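PDB 6U9J: heme utilization carrier protein from Escherichia coli O157:H7, which probably carries heme in the cytosol and may take part in anaerobic heme degradation. Local coordinates for residues A[119-124]-A[130-135]. Residues are numbered along the deposited sequence; the frame is centred on the assembly and turned at random.
Sequences ILFFNK and LKIFLG
Phe121 lies beside Leu130 and reaches diagonally to Ile132 on the neighbouring antiparallel strand. Phe121 CG stands anti to the carbonyl carbon (chi1 -60°), and from there the ring rises from the face of the sheet that also carries Ile119 and leans back toward Ile132. Phe121 CB is 3.8 Å from Leu130 O. Phe121 CD1 is 3.6 Å from Leu130 O, which sits at the ring edge in its plane. Phe121 CD1 also meets Leu130 CB at 4.0 Å. One atom further out, Phe121 CE1 touches Ile132 CD1 at 3.8 Å, and Phe121 CZ borders that methyl too.

The backbone pairing holds these side chains in register. Phe121 N gives a nearly straight hydrogen bond to Leu130 O (3.0 Å), while Ile119 and Ile132 exchange a reciprocal pair. On the reverse face, the extended chain of Lys131 runs alongside Leu120, whose CD1 is 3.9 Å from Lys131 CG. The lysine ends in a salt bridge with Glu16.

The two strands form a beta hairpin in the middle of a six-stranded antiparallel sheet, flanked by strands 103-111 and 56-62. Helix 44-51 packs on the Phe121 face, with Trp48 touching both Phe121 and Leu130. Helix 144-157 reaches Ile119 through Phe150.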
loop_
_atom_site.group_PDB
_atom_site.type_symbol
_atom_site.label_atom_id
_atom_site.label_comp_id
_atom_site.label_asym_id
_atom_site.label_seq_id
_atom_site.Cartn_x
_atom_site.Cartn_y
_atom_site.Cartn_z
ATOM N N ILE A 119 -13.543 -0.689 8.147
ATOM C CA ILE A 119 -12.883 -1.661 9.013
ATOM C C ILE A 119 -11.427 -1.248 9.132
ATOM O O ILE A 119 -10.752 -1.078 8.116
ATOM C CB ILE A 119 -13.005 -3.077 8.448
ATOM C CG1 ILE A 119 -14.471 -3.436 8.282
ATOM C CG2 ILE A 119 -12.264 -4.106 9.333
ATOM C CD1 ILE A 119 -14.701 -4.668 7.469
ATOM N N LEU A 120 -10.955 -1.065 10.360
ATOM C CA LEU A 120 -9.581 -0.668 10.636
ATOM C C LEU A 120 -8.869 -1.826 11.309
ATOM O O LEU A 120 -9.383 -2.399 12.276
ATOM C CB LEU A 120 -9.512 0.566 11.537
ATOM C CG LEU A 120 -9.427 1.919 10.838
ATOM C CD1 LEU A 120 -10.546 2.053 9.821
ATOM C CD2 LEU A 120 -9.508 3.027 11.872
ATOM N N PHE A 121 -7.685 -2.153 10.806
ATOM C CA PHE A 121 -6.824 -3.162 11.407
ATOM C C PHE A 121 -5.693 -2.436 12.113
ATOM O O PHE A 121 -5.002 -1.623 11.494
ATOM C CB PHE A 121 -6.260 -4.116 10.348
ATOM C CG PHE A 121 -7.311 -4.878 9.580
ATOM C CD1 PHE A 121 -7.992 -4.279 8.521
ATOM C CD2 PHE A 121 -7.612 -6.195 9.899
ATOM C CE1 PHE A 121 -8.954 -4.969 7.809
ATOM C CE2 PHE A 121 -8.559 -6.896 9.196
ATOM C CZ PHE A 121 -9.245 -6.289 8.146
ATOM N N PHE A 122 -5.509 -2.715 13.400
ATOM C CA PHE A 122 -4.536 -2.007 14.228
ATOM C C PHE A 122 -3.325 -2.866 14.566
ATOM O O PHE A 122 -3.452 -4.070 14.826
ATOM C CB PHE A 122 -5.164 -1.558 15.548
ATOM C CG PHE A 122 -6.220 -0.524 15.394
ATOM C CD1 PHE A 122 -7.538 -0.896 15.203
ATOM C CD2 PHE A 122 -5.891 0.812 15.429
ATOM C CE1 PHE A 122 -8.531 0.064 15.060
ATOM C CE2 PHE A 122 -6.871 1.782 15.286
ATOM C CZ PHE A 122 -8.194 1.400 15.100
ATOM N N ASN A 123 -2.160 -2.222 14.633
ATOM C CA ASN A 123 -0.961 -2.875 15.141
ATOM C C ASN A 123 -0.872 -2.673 16.655
ATOM O O ASN A 123 -1.742 -2.062 17.280
ATOM C CB ASN A 123 0.289 -2.364 14.412
ATOM C CG ASN A 123 0.520 -0.871 14.589
ATOM O OD1 ASN A 123 0.188 -0.284 15.615
ATOM N ND2 ASN A 123 1.105 -0.249 13.573
ATOM N N LYS A 124 0.195 -3.190 17.260
ATOM C CA LYS A 124 0.314 -3.129 18.709
ATOM C C LYS A 124 0.581 -1.727 19.237
ATOM O O LYS A 124 0.443 -1.509 20.444
ATOM C CB LYS A 124 1.420 -4.072 19.182
ATOM C CG LYS A 124 2.824 -3.609 18.838
ATOM C CD LYS A 124 3.820 -4.756 18.993
ATOM C CE LYS A 124 5.243 -4.248 19.143
ATOM N NZ LYS A 124 5.708 -3.495 17.946
ATOM N N LEU A 130 -4.012 -1.228 8.066
ATOM C CA LEU A 130 -4.777 -1.456 6.851
ATOM C C LEU A 130 -6.176 -0.936 7.112
ATOM O O LEU A 130 -6.631 -0.952 8.253
ATOM C CB LEU A 130 -4.817 -2.944 6.487
ATOM C CG LEU A 130 -5.301 -3.252 5.079
ATOM C CD1 LEU A 130 -4.269 -2.834 4.038
ATOM C CD2 LEU A 130 -5.624 -4.732 4.962
ATOM N N LYS A 131 -6.841 -0.452 6.061
ATOM C CA LYS A 131 -8.232 -0.026 6.155
ATOM C C LYS A 131 -9.021 -0.614 4.996
ATOM O O LYS A 131 -8.504 -0.737 3.883
ATOM C CB LYS A 131 -8.363 1.515 6.127
ATOM C CG LYS A 131 -7.659 2.230 7.277
ATOM C CD LYS A 131 -7.987 3.719 7.292
ATOM C CE LYS A 131 -7.237 4.444 8.395
ATOM N NZ LYS A 131 -7.692 5.873 8.484
ATOM N N ILE A 132 -10.266 -0.996 5.255
ATOM C CA ILE A 132 -11.210 -1.373 4.206
ATOM C C ILE A 132 -12.434 -0.486 4.341
ATOM O O ILE A 132 -12.994 -0.372 5.435
ATOM C CB ILE A 132 -11.613 -2.852 4.291
ATOM C CG1 ILE A 132 -10.384 -3.755 4.150
ATOM C CG2 ILE A 132 -12.629 -3.189 3.203
ATOM C CD1 ILE A 132 -10.691 -5.205 4.461
ATOM N N PHE A 133 -12.854 0.129 3.234
ATOM C CA PHE A 133 -14.027 0.993 3.192
ATOM C C PHE A 133 -15.103 0.372 2.316
ATOM O O PHE A 133 -14.803 -0.197 1.270
ATOM C CB PHE A 133 -13.671 2.376 2.630
ATOM C CG PHE A 133 -12.806 3.184 3.534
ATOM C CD1 PHE A 133 -11.425 3.081 3.467
ATOM C CD2 PHE A 133 -13.371 4.070 4.445
ATOM C CE1 PHE A 133 -10.619 3.834 4.308
ATOM C CE2 PHE A 133 -12.569 4.830 5.290
ATOM C CZ PHE A 133 -11.194 4.710 5.222
ATOM N N LEU A 134 -16.368 0.540 2.701
ATOM C CA LEU A 134 -17.442 0.003 1.879
ATOM C C LEU A 134 -17.522 0.733 0.547
ATOM O O LEU A 134 -17.143 1.901 0.431
ATOM C CB LEU A 134 -18.781 0.120 2.590
ATOM C CG LEU A 134 -19.053 -0.861 3.711
ATOM C CD1 LEU A 134 -20.545 -0.870 4.028
ATOM C CD2 LEU A 134 -18.584 -2.253 3.349
ATOM N N GLY A 135 -18.041 0.022 -0.466
ATOM C CA GLY A 135 -18.155 0.576 -1.803
ATOM C C GLY A 135 -19.316 1.544 -1.967
ATOM O O GLY A 135 -20.189 1.690 -1.114
#